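Local coordinates for uncharacterized protein (Archaeoglobus fulgidus, PDB 3LOT) that probably cleaves 3-keto-5-aminohexanoate or a related beta-keto acid, as a zinc-dependent TIM-barrel enzyme of the beta-keto acid cleavage family, at residues N152-L157 with T184-H189; A159-F164 with E190-P195; R241-L246 with A277-K282. All blocks are in the same frame, centred on the assembly; numbering follows the deposited sequence. Where two conformers were deposited one is given.

Contact 1: residues N152-L157 with T184-H189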
loop_
_atom_site.group_PDB
_atom_site.type_symbol
_atom_site.label_atom_id
_atom_site.label_comp_id
_atom_site.label_asym_id
_atom_site.label_seq_id
_atom_site.Cartn_x
_atom_site.Cartn_y
_atom_site.Cartn_z
ATOM N N ASN D 152 0.967 -25.685 13.376
ATOM C CA ASN D 152 1.316 -26.173 12.049
ATOM C C ASN D 152 2.771 -25.783 11.795
ATOM O O ASN D 152 3.044 -24.763 11.166
ATOM C CB ASN D 152 0.378 -25.610 10.960
ATOM C CG ASN D 152 -1.124 -25.806 11.291
ATOM O OD1 ASN D 152 -1.706 -26.844 10.926
ATOM N ND2 ASN D 152 -1.774 -24.779 11.947
ATOM N N THR D 153 3.680 -26.568 12.342
ATOM C CA THR D 153 5.092 -26.285 12.265
ATOM C C THR D 153 5.654 -26.623 10.882
ATOM O O THR D 153 4.992 -27.273 10.099
ATOM C CB THR D 153 5.902 -27.117 13.283
ATOM O OG1 THR D 153 5.879 -28.491 12.909
ATOM C CG2 THR D 153 5.380 -26.939 14.736
ATOM N N PHE D 154 6.855 -26.158 10.580
ATOM C CA PHE D 154 7.442 -26.450 9.299
ATOM C C PHE D 154 7.639 -27.948 9.147
ATOM O O PHE D 154 7.363 -28.518 8.093
ATOM C CB PHE D 154 8.735 -25.664 9.093
ATOM C CG PHE D 154 8.494 -24.227 8.788
ATOM C CD1 PHE D 154 8.017 -23.846 7.559
ATOM C CD2 PHE D 154 8.732 -23.242 9.740
ATOM C CE1 PHE D 154 7.788 -22.514 7.263
ATOM C CE2 PHE D 154 8.490 -21.913 9.457
ATOM C CZ PHE D 154 7.993 -21.551 8.205
ATOM N N LYS D 155 8.050 -28.622 10.212
ATOM C CA LYS D 155 8.085 -30.085 10.183
ATOM C C LYS D 155 6.713 -30.710 9.886
ATOM O O LYS D 155 6.611 -31.661 9.115
ATOM C CB LYS D 155 8.604 -30.661 11.503
ATOM C CG LYS D 155 9.007 -32.131 11.376
ATOM C CD LYS D 155 9.574 -32.631 12.695
ATOM C CE LYS D 155 9.946 -34.105 12.637
ATOM N NZ LYS D 155 9.914 -34.753 14.015
ATOM N N ASP D 156 5.663 -30.214 10.537
ATOM C CA ASP D 156 4.294 -30.677 10.231
ATOM C C ASP D 156 3.975 -30.464 8.734
ATOM O O ASP D 156 3.430 -31.341 8.082
ATOM C CB ASP D 156 3.245 -29.884 11.007
ATOM C CG ASP D 156 3.238 -30.165 12.514
ATOM O OD1 ASP D 156 3.718 -31.223 12.965
ATOM O OD2 ASP D 156 2.694 -29.297 13.235
ATOM N N LEU D 157 4.305 -29.288 8.211
ATOM C CA LEU D 157 3.930 -28.931 6.835
ATOM C C LEU D 157 4.695 -29.766 5.790
ATOM O O LEU D 157 4.157 -30.098 4.727
ATOM C CB LEU D 157 4.132 -27.427 6.583
ATOM C CG LEU D 157 3.330 -26.531 7.533
ATOM C CD1 LEU D 157 3.708 -25.070 7.357
ATOM C CD2 LEU D 157 1.827 -26.769 7.358
ATOM N N THR D 184 4.269 -19.903 3.006
ATOM C CA THR D 184 3.854 -20.538 1.758
ATOM C C THR D 184 4.912 -20.441 0.641
ATOM O O THR D 184 5.231 -21.460 -0.018
ATOM C CB THR D 184 2.493 -20.010 1.319
ATOM O OG1 THR D 184 1.542 -20.279 2.368
ATOM C CG2 THR D 184 2.070 -20.624 -0.026
ATOM N N ALA D 185 5.475 -19.241 0.464
ATOM C CA ALA D 185 6.551 -19.014 -0.504
ATOM C C ALA D 185 7.738 -19.910 -0.232
ATOM O O ALA D 185 8.286 -20.521 -1.138
ATOM C CB ALA D 185 7.010 -17.574 -0.503
ATOM N N PHE D 186 8.105 -20.008 1.039
ATOM C CA PHE D 186 9.246 -20.810 1.428
ATOM C C PHE D 186 9.034 -22.277 1.074
ATOM O O PHE D 186 9.922 -22.889 0.500
ATOM C CB PHE D 186 9.531 -20.622 2.913
ATOM C CG PHE D 186 10.547 -21.581 3.475
ATOM C CD1 PHE D 186 11.900 -21.342 3.343
ATOM C CD2 PHE D 186 10.144 -22.698 4.165
ATOM C CE1 PHE D 186 12.844 -22.217 3.897
ATOM C CE2 PHE D 186 11.067 -23.558 4.720
ATOM C CZ PHE D 186 12.418 -23.321 4.589
HETATM N N MSE D 187 7.881 -22.831 1.434
HETATM C CA MSE D 187 7.578 -24.243 1.164
HETATM C C MSE D 187 7.468 -24.532 -0.328
HETATM O O MSE D 187 7.860 -25.612 -0.796
HETATM C CB MSE D 187 6.267 -24.654 1.851
HETATM C CG MSE D 187 6.284 -24.677 3.406
HETATM SE SE MSE D 187 7.611 -25.892 4.111
HETATM C CE MSE D 187 6.635 -27.523 3.658
ATOM N N PHE D 188 6.960 -23.552 -1.068
ATOM C CA PHE D 188 6.937 -23.605 -2.542
ATOM C C PHE D 188 8.347 -23.615 -3.072
ATOM O O PHE D 188 8.707 -24.515 -3.805
ATOM C CB PHE D 188 6.091 -22.438 -3.090
ATOM C CG PHE D 188 6.181 -22.208 -4.577
ATOM C CD1 PHE D 188 6.048 -23.233 -5.480
ATOM C CD2 PHE D 188 6.311 -20.906 -5.073
ATOM C CE1 PHE D 188 6.097 -22.993 -6.855
ATOM C CE2 PHE D 188 6.364 -20.667 -6.448
ATOM C CZ PHE D 188 6.242 -21.719 -7.335
ATOM N N HIS D 189 9.176 -22.668 -2.648
ATOM C CA HIS D 189 10.505 -22.575 -3.225
ATOM C C HIS D 189 11.408 -23.701 -2.762
ATOM O O HIS D 189 12.364 -24.064 -3.437
ATOM C CB HIS D 189 11.138 -21.201 -2.975
ATOM C CG HIS D 189 10.376 -20.089 -3.633
ATOM N ND1 HIS D 189 10.202 -18.853 -3.047
ATOM C CD2 HIS D 189 9.682 -20.058 -4.798
ATOM C CE1 HIS D 189 9.454 -18.102 -3.839
ATOM N NE2 HIS D 189 9.137 -18.803 -4.911
#

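Contact 2: residues A159-F164 with E190-P195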
loop_
_atom_site.group_PDB
_atom_site.type_symbol
_atom_site.label_atom_id
_atom_site.label_comp_id
_atom_site.label_asym_id
_atom_site.label_seq_id
_atom_site.Cartn_x
_atom_site.Cartn_y
_atom_site.Cartn_z
ATOM N N ALA D 159 5.617 -32.927 6.225
ATOM C CA ALA D 159 4.975 -34.251 6.238
ATOM C C ALA D 159 3.591 -34.186 5.551
ATOM O O ALA D 159 3.216 -35.103 4.801
ATOM C CB ALA D 159 4.849 -34.791 7.678
ATOM N N LEU D 160 2.857 -33.104 5.811
ATOM C CA LEU D 160 1.552 -32.859 5.196
ATOM C C LEU D 160 1.663 -32.727 3.672
ATOM O O LEU D 160 0.848 -33.310 2.952
ATOM C CB LEU D 160 0.865 -31.635 5.799
ATOM C CG LEU D 160 -0.655 -31.526 5.665
ATOM C CD1 LEU D 160 -1.311 -32.612 6.467
ATOM C CD2 LEU D 160 -1.173 -30.142 6.098
ATOM N N SER D 161 2.687 -32.026 3.179
ATOM C CA SER D 161 2.870 -31.883 1.753
ATOM C C SER D 161 3.028 -33.267 1.128
ATOM O O SER D 161 2.449 -33.537 0.077
ATOM C CB SER D 161 4.052 -30.973 1.426
ATOM O OG SER D 161 5.303 -31.666 1.497
ATOM N N ARG D 162 3.753 -34.169 1.797
ATOM C CA ARG D 162 3.927 -35.508 1.295
ATOM C C ARG D 162 2.680 -36.361 1.320
ATOM O O ARG D 162 2.400 -37.070 0.361
ATOM C CB ARG D 162 5.003 -36.235 2.074
ATOM C CG ARG D 162 6.407 -35.746 1.740
ATOM C CD ARG D 162 7.468 -36.667 2.399
ATOM N NE ARG D 162 7.680 -36.312 3.813
ATOM C CZ ARG D 162 8.406 -35.267 4.243
ATOM N NH1 ARG D 162 9.014 -34.448 3.373
ATOM N NH2 ARG D 162 8.514 -35.030 5.560
ATOM N N ILE D 163 1.932 -36.275 2.410
ATOM C CA ILE D 163 0.664 -36.958 2.536
ATOM C C ILE D 163 -0.314 -36.568 1.410
ATOM O O ILE D 163 -0.988 -37.437 0.818
ATOM C CB ILE D 163 0.032 -36.714 3.930
ATOM C CG1 ILE D 163 0.798 -37.476 4.998
ATOM C CG2 ILE D 163 -1.420 -37.167 3.933
ATOM C CD1 ILE D 163 0.619 -36.925 6.407
ATOM N N PHE D 164 -0.382 -35.277 1.092
ATOM C CA PHE D 164 -1.293 -34.818 0.029
ATOM C C PHE D 164 -0.862 -35.377 -1.310
ATOM O O PHE D 164 -1.685 -35.881 -2.074
ATOM C CB PHE D 164 -1.368 -33.280 -0.024
ATOM C CG PHE D 164 -2.350 -32.690 0.944
ATOM C CD1 PHE D 164 -2.272 -32.985 2.310
ATOM C CD2 PHE D 164 -3.362 -31.822 0.502
ATOM C CE1 PHE D 164 -3.192 -32.401 3.244
ATOM C CE2 PHE D 164 -4.263 -31.255 1.419
ATOM C CZ PHE D 164 -4.171 -31.558 2.787
ATOM N N GLU D 190 11.062 -24.307 -1.645
ATOM C CA GLU D 190 11.786 -25.469 -1.152
ATOM C C GLU D 190 11.382 -26.769 -1.858
ATOM O O GLU D 190 11.974 -27.809 -1.642
ATOM C CB GLU D 190 11.570 -25.589 0.361
ATOM C CG GLU D 190 12.329 -24.557 1.155
ATOM C CD GLU D 190 13.823 -24.732 1.127
ATOM O OE1 GLU D 190 14.281 -25.859 1.419
ATOM O OE2 GLU D 190 14.557 -23.741 0.846
ATOM N N GLY D 191 10.384 -26.683 -2.729
ATOM C CA GLY D 191 9.947 -27.811 -3.506
ATOM C C GLY D 191 8.846 -28.644 -2.882
ATOM O O GLY D 191 8.566 -29.682 -3.398
ATOM N N TYR D 192 8.226 -28.228 -1.774
ATOM C CA TYR D 192 7.259 -29.115 -1.109
ATOM C C TYR D 192 5.862 -28.982 -1.707
ATOM O O TYR D 192 5.113 -29.965 -1.739
ATOM C CB TYR D 192 7.183 -28.858 0.383
ATOM C CG TYR D 192 8.430 -29.205 1.107
ATOM C CD1 TYR D 192 8.742 -30.532 1.400
ATOM C CD2 TYR D 192 9.290 -28.216 1.531
ATOM C CE1 TYR D 192 9.909 -30.849 2.080
ATOM C CE2 TYR D 192 10.459 -28.522 2.202
ATOM C CZ TYR D 192 10.758 -29.828 2.463
ATOM O OH TYR D 192 11.897 -30.090 3.153
ATOM N N LEU D 193 5.539 -27.783 -2.201
ATOM C CA LEU D 193 4.209 -27.493 -2.711
ATOM C C LEU D 193 4.291 -27.374 -4.232
ATOM O O LEU D 193 5.120 -26.646 -4.761
ATOM C CB LEU D 193 3.704 -26.201 -2.063
ATOM C CG LEU D 193 3.583 -26.236 -0.536
ATOM C CD1 LEU D 193 3.167 -24.843 0.036
ATOM C CD2 LEU D 193 2.585 -27.342 -0.069
ATOM N N GLU D 194 3.415 -28.059 -4.942
ATOM C CA GLU D 194 3.467 -28.065 -6.395
ATOM C C GLU D 194 2.569 -26.981 -7.003
ATOM O O GLU D 194 1.380 -26.885 -6.674
ATOM C CB GLU D 194 3.045 -29.447 -6.928
ATOM C CG GLU D 194 3.435 -29.694 -8.354
ATOM C CD GLU D 194 4.969 -29.623 -8.621
ATOM O OE1 GLU D 194 5.782 -29.716 -7.655
ATOM O OE2 GLU D 194 5.363 -29.479 -9.821
ATOM N N PRO D 195 3.119 -26.196 -7.935
ATOM C CA PRO D 195 2.333 -25.139 -8.533
ATOM C C PRO D 195 1.396 -25.708 -9.575
ATOM O O PRO D 195 1.631 -26.789 -10.036
ATOM C CB PRO D 195 3.386 -24.285 -9.218
ATOM C CG PRO D 195 4.375 -25.232 -9.648
ATOM C CD PRO D 195 4.460 -26.236 -8.511
HETATM O O HOH W 1 1.950 -31.050 -1.276
#

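Contact 3: residues R241-L246 with A277-K282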
loop_
_atom_site.group_PDB
_atom_site.type_symbol
_atom_site.label_atom_id
_atom_site.label_comp_id
_atom_site.label_asym_id
_atom_site.label_seq_id
_atom_site.Cartn_x
_atom_site.Cartn_y
_atom_site.Cartn_z
ATOM N N ARG D 241 -19.697 -10.559 9.892
ATOM C CA ARG D 241 -20.333 -9.572 9.060
ATOM C C ARG D 241 -19.477 -9.040 7.931
ATOM O O ARG D 241 -19.969 -8.312 7.095
ATOM C CB ARG D 241 -20.768 -8.423 9.925
ATOM C CG ARG D 241 -19.646 -7.623 10.488
ATOM C CD ARG D 241 -20.262 -6.582 11.429
ATOM N NE ARG D 241 -19.276 -5.688 11.992
ATOM C CZ ARG D 241 -18.811 -4.587 11.402
ATOM N NH1 ARG D 241 -17.914 -3.840 12.046
ATOM N NH2 ARG D 241 -19.209 -4.222 10.176
ATOM N N PHE D 242 -18.205 -9.412 7.888
ATOM C CA PHE D 242 -17.329 -9.017 6.791
ATOM C C PHE D 242 -17.372 -10.004 5.650
ATOM O O PHE D 242 -16.713 -9.799 4.625
ATOM C CB PHE D 242 -15.876 -8.822 7.302
ATOM C CG PHE D 242 -15.777 -7.716 8.303
ATOM C CD1 PHE D 242 -15.779 -6.418 7.901
ATOM C CD2 PHE D 242 -15.805 -7.991 9.647
ATOM C CE1 PHE D 242 -15.724 -5.411 8.833
ATOM C CE2 PHE D 242 -15.746 -6.993 10.566
ATOM C CZ PHE D 242 -15.726 -5.697 10.153
ATOM N N GLN D 243 -18.188 -11.047 5.807
ATOM C CA GLN D 243 -18.313 -12.124 4.832
ATOM C C GLN D 243 -18.687 -11.587 3.447
ATOM O O GLN D 243 -18.018 -11.894 2.465
ATOM C CB GLN D 243 -19.336 -13.172 5.289
ATOM C CG GLN D 243 -19.547 -14.325 4.288
ATOM C CD GLN D 243 -20.446 -15.421 4.844
ATOM O OE1 GLN D 243 -19.970 -16.478 5.266
ATOM N NE2 GLN D 243 -21.715 -15.133 4.930
HETATM N N MSE D 244 -19.749 -10.796 3.370
HETATM C CA MSE D 244 -20.235 -10.348 2.048
HETATM C C MSE D 244 -19.395 -9.187 1.482
HETATM O O MSE D 244 -19.017 -9.214 0.305
HETATM C CB MSE D 244 -21.728 -10.055 2.077
HETATM C CG MSE D 244 -22.625 -11.261 2.359
HETATM SE SE MSE D 244 -22.530 -12.604 0.975
HETATM C CE MSE D 244 -23.423 -14.063 1.974
ATOM N N PRO D 245 -19.080 -8.160 2.298
ATOM C CA PRO D 245 -18.268 -7.032 1.802
ATOM C C PRO D 245 -16.869 -7.464 1.302
ATOM O O PRO D 245 -16.454 -7.143 0.143
ATOM C CB PRO D 245 -18.144 -6.108 3.033
ATOM C CG PRO D 245 -19.291 -6.424 3.842
ATOM C CD PRO D 245 -19.537 -7.920 3.672
ATOM N N LEU D 246 -16.168 -8.235 2.119
ATOM C CA LEU D 246 -14.832 -8.666 1.724
ATOM C C LEU D 246 -14.904 -9.738 0.627
ATOM O O LEU D 246 -14.057 -9.791 -0.262
ATOM C CB LEU D 246 -14.028 -9.144 2.936
ATOM C CG LEU D 246 -13.871 -8.120 4.039
ATOM C CD1 LEU D 246 -12.867 -8.608 5.085
ATOM C CD2 LEU D 246 -13.401 -6.802 3.435
ATOM N N ALA D 277 -27.501 -22.178 2.047
ATOM C CA ALA D 277 -27.989 -21.841 0.723
ATOM C C ALA D 277 -28.324 -20.367 0.643
ATOM O O ALA D 277 -28.094 -19.761 -0.356
ATOM C CB ALA D 277 -29.196 -22.715 0.336
ATOM N N GLU D 278 -28.853 -19.783 1.712
ATOM C CA GLU D 278 -29.201 -18.373 1.694
ATOM C C GLU D 278 -28.024 -17.414 1.411
ATOM O O GLU D 278 -28.164 -16.423 0.700
ATOM C CB GLU D 278 -29.861 -17.996 3.028
ATOM C CG GLU D 278 -30.663 -16.764 2.967
ATOM C CD GLU D 278 -31.150 -16.285 4.352
ATOM O OE1 GLU D 278 -30.731 -16.832 5.390
ATOM O OE2 GLU D 278 -31.947 -15.335 4.385
ATOM N N GLN D 279 -26.879 -17.709 2.011
ATOM C CA GLN D 279 -25.652 -16.951 1.798
ATOM C C GLN D 279 -25.085 -17.225 0.403
ATOM O O GLN D 279 -24.597 -16.315 -0.267
ATOM C CB GLN D 279 -24.619 -17.339 2.862
ATOM C CG GLN D 279 -24.918 -16.812 4.259
ATOM C CD GLN D 279 -23.937 -17.340 5.317
ATOM O OE1 GLN D 279 -23.113 -18.210 5.032
ATOM N NE2 GLN D 279 -24.009 -16.793 6.520
ATOM N N VAL D 280 -25.121 -18.477 -0.034
ATOM C CA VAL D 280 -24.690 -18.792 -1.404
ATOM C C VAL D 280 -25.525 -18.041 -2.448
ATOM O O VAL D 280 -24.973 -17.444 -3.349
ATOM C CB VAL D 280 -24.704 -20.294 -1.695
ATOM C CG1 VAL D 280 -24.384 -20.556 -3.184
ATOM C CG2 VAL D 280 -23.738 -21.001 -0.771
ATOM N N GLU D 281 -26.860 -18.049 -2.307
ATOM C CA GLU D 281 -27.739 -17.318 -3.233
ATOM C C GLU D 281 -27.402 -15.836 -3.288
ATOM O O GLU D 281 -27.373 -15.258 -4.363
ATOM C CB GLU D 281 -29.207 -17.494 -2.860
ATOM C CG GLU D 281 -29.625 -18.921 -2.987
ATOM C CD GLU D 281 -30.948 -19.289 -2.298
ATOM O OE1 GLU D 281 -31.528 -18.507 -1.511
ATOM O OE2 GLU D 281 -31.422 -20.403 -2.597
ATOM N N LYS D 282 -27.151 -15.243 -2.129
ATOM C CA LYS D 282 -26.749 -13.813 -2.041
ATOM C C LYS D 282 -25.442 -13.514 -2.777
ATOM O O LYS D 282 -25.352 -12.554 -3.563
ATOM C CB LYS D 282 -26.618 -13.400 -0.586
ATOM C CG LYS D 282 -26.234 -11.931 -0.362
ATOM C CD LYS D 282 -26.422 -11.604 1.112
ATOM C CE LYS D 282 -26.367 -10.133 1.386
ATOM N NZ LYS D 282 -27.604 -9.513 0.891
#

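Contact 1: residues N152-L157 with T184-H189
Phe154 and Leu157, one turn apart on helix 154-166, face Phe186 and Met187 of helix 178-189, a pair of neighbouring helices in the outer layer of a TIM barrel. The side chains that meet are apolar. Among the aromatic contacts, Phe154 CE1 reaches Phe186 CD2 at 3.9 Å; the two rings form an oblique pair, their planes 76° apart. Met187, a selenomethionine, adds a Met-aromatic contact: its SE lies at the edge of the Phe154 ring, 4.0 Å from CD1. Bends at chi2 (-59°) and chi3 (-73°) swing Met187 CE away from the ring and onto Leu157, where it packs on the aliphatic CB at 3.9 Å and against the backbone, 3.7 Å from the carbonyl C. Subunit packing continues the cluster, since Phe154 touches Asn120 and Phe186 touches Leu206, both of the second subunit. The polar bonds hold the start of helix 154-166 instead. Thr153 and Asp156 form a capping box, in which Thr153 OG1 accepts from Asp156 N at 2.9 Å and is also hydrogen-bonded to Asp147 OD1 of the second subunit. In return Thr153 N donates to Asp156 OD2 at 3.0 Å, approaching from above the carboxylate plane.

Contact 2: residues A159-F164 with E190-P195
Ser161 presses its small side chain against Tyr192, CB lying 3.5 Å from Tyr192 O and OG 3.6 Å from Tyr192 CB. With chi1 at 82° the hydroxyl sits between its own backbone N and carbonyl carbon, the crowded position, from where it hydrogen-bonds Glu158 O one turn back in the helix. Thus bonded within its own helix, Ser161 OG meets Tyr192 by packing alone, also coming 3.6 Å from its ring atom CD1. Arg162 approaches the same ring further out. Its chain turns at chi3 (-82°), and its guanidinium and the tyrosine run alongside each other, pointing the same way; Arg162 NH1 meets CE1 of Tyr192 at 3.9 Å, edge against edge, with the two planes 66° apart. The guanidinium therefore does not lie over the ring face. In the TIM barrel this joins helix 154-166 to the loop that leaves helix 178-189 for strand 197-203. That helix ends in a Schellman motif, where Gly191 takes a positive phi that would jam a side chain against the preceding carbonyl, and the chain turns directly into Tyr192. Deeper in, Leu193 extends CD2 to within 4.2 Å of Ser161 CB, and both residues pack on Phe114 of strand 111-115. The backbones are linked through a water that donates to Ser161 O at 2.9 Å and, weakly, to Tyr192 O at 3.4 Å. Tyr192 O is hydrogen-bonded as well to Lys165 NZ, one turn further along helix 154-166.

Contact 3: residues R241-L246 with A277-K282
Gln279 NE2, beside Gln243, is gripped by two backbone carbonyls, Tyr266 O and Ser264 O, while OE1 of the same amide takes a weak hydrogen bond from Gly260 N. The two bonds to NE2, helped by the weak one to OE1, probably hold this amide in one rotation, with a flat face offered to Gln243. Gln243 NE2 stands over that face, 3.2 Å from Gln279 CD, and the two amide planes are nearly perpendicular, 84° apart. The close approach of Gln243 NE2 to Gln279 NE2, also 3.2 Å, brings two donors together and is no bond. The Gln243 chain gets there fully stretched, with CG opposite the backbone N (chi1 179°) and the rest extended. The segments belong to consecutive outer helices of the TIM barrel, 243-252 and 276-289, separated in sequence by strand 256-259 and the zinc ligand Glu262. The Gln243 side chain lies about 7 Å from that of Glu262 and about 12 Å from the zinc ion. An alanine replacing Gln279 is likely to leave the carbonyls of Tyr266 and Ser264 without this donor and to open a gap facing the Gln243 amide. Next to the amides, Met244, a selenomethionine, bends at chi2 (-64°) and lays CE against helix 276-289, 3.4 Å from Gln279 O and 3.6 Å from Gln279 CB. Its SE rests 4.0 Å from Lys282 CG on the aliphatic part of the lysine, whose NZ continues to a salt bridge with Glu289 OE1 of the third subunit.

How the contacts relate
From the N terminus, helix 154-166 enters first and supplies one side of both contact 1 and contact 2. The chain then passes through strand 170-175 and helix 178-189, whose end closes contact 1; the loop beyond it closes contact 2. Their segments alternate, so the two cross rather than nest, and they touch directly, Met187 O lying 2.8 Å from Tyr192 N in a probable hydrogen bond. Past strand 197-203 the chain reaches contact 3, in series with both, which ties the start of helix 243-252 to helix 276-289 across a span that includes strand 256-259. Its centre is about 31 Å from that of contact 1, on the opposite side of the chain's centre.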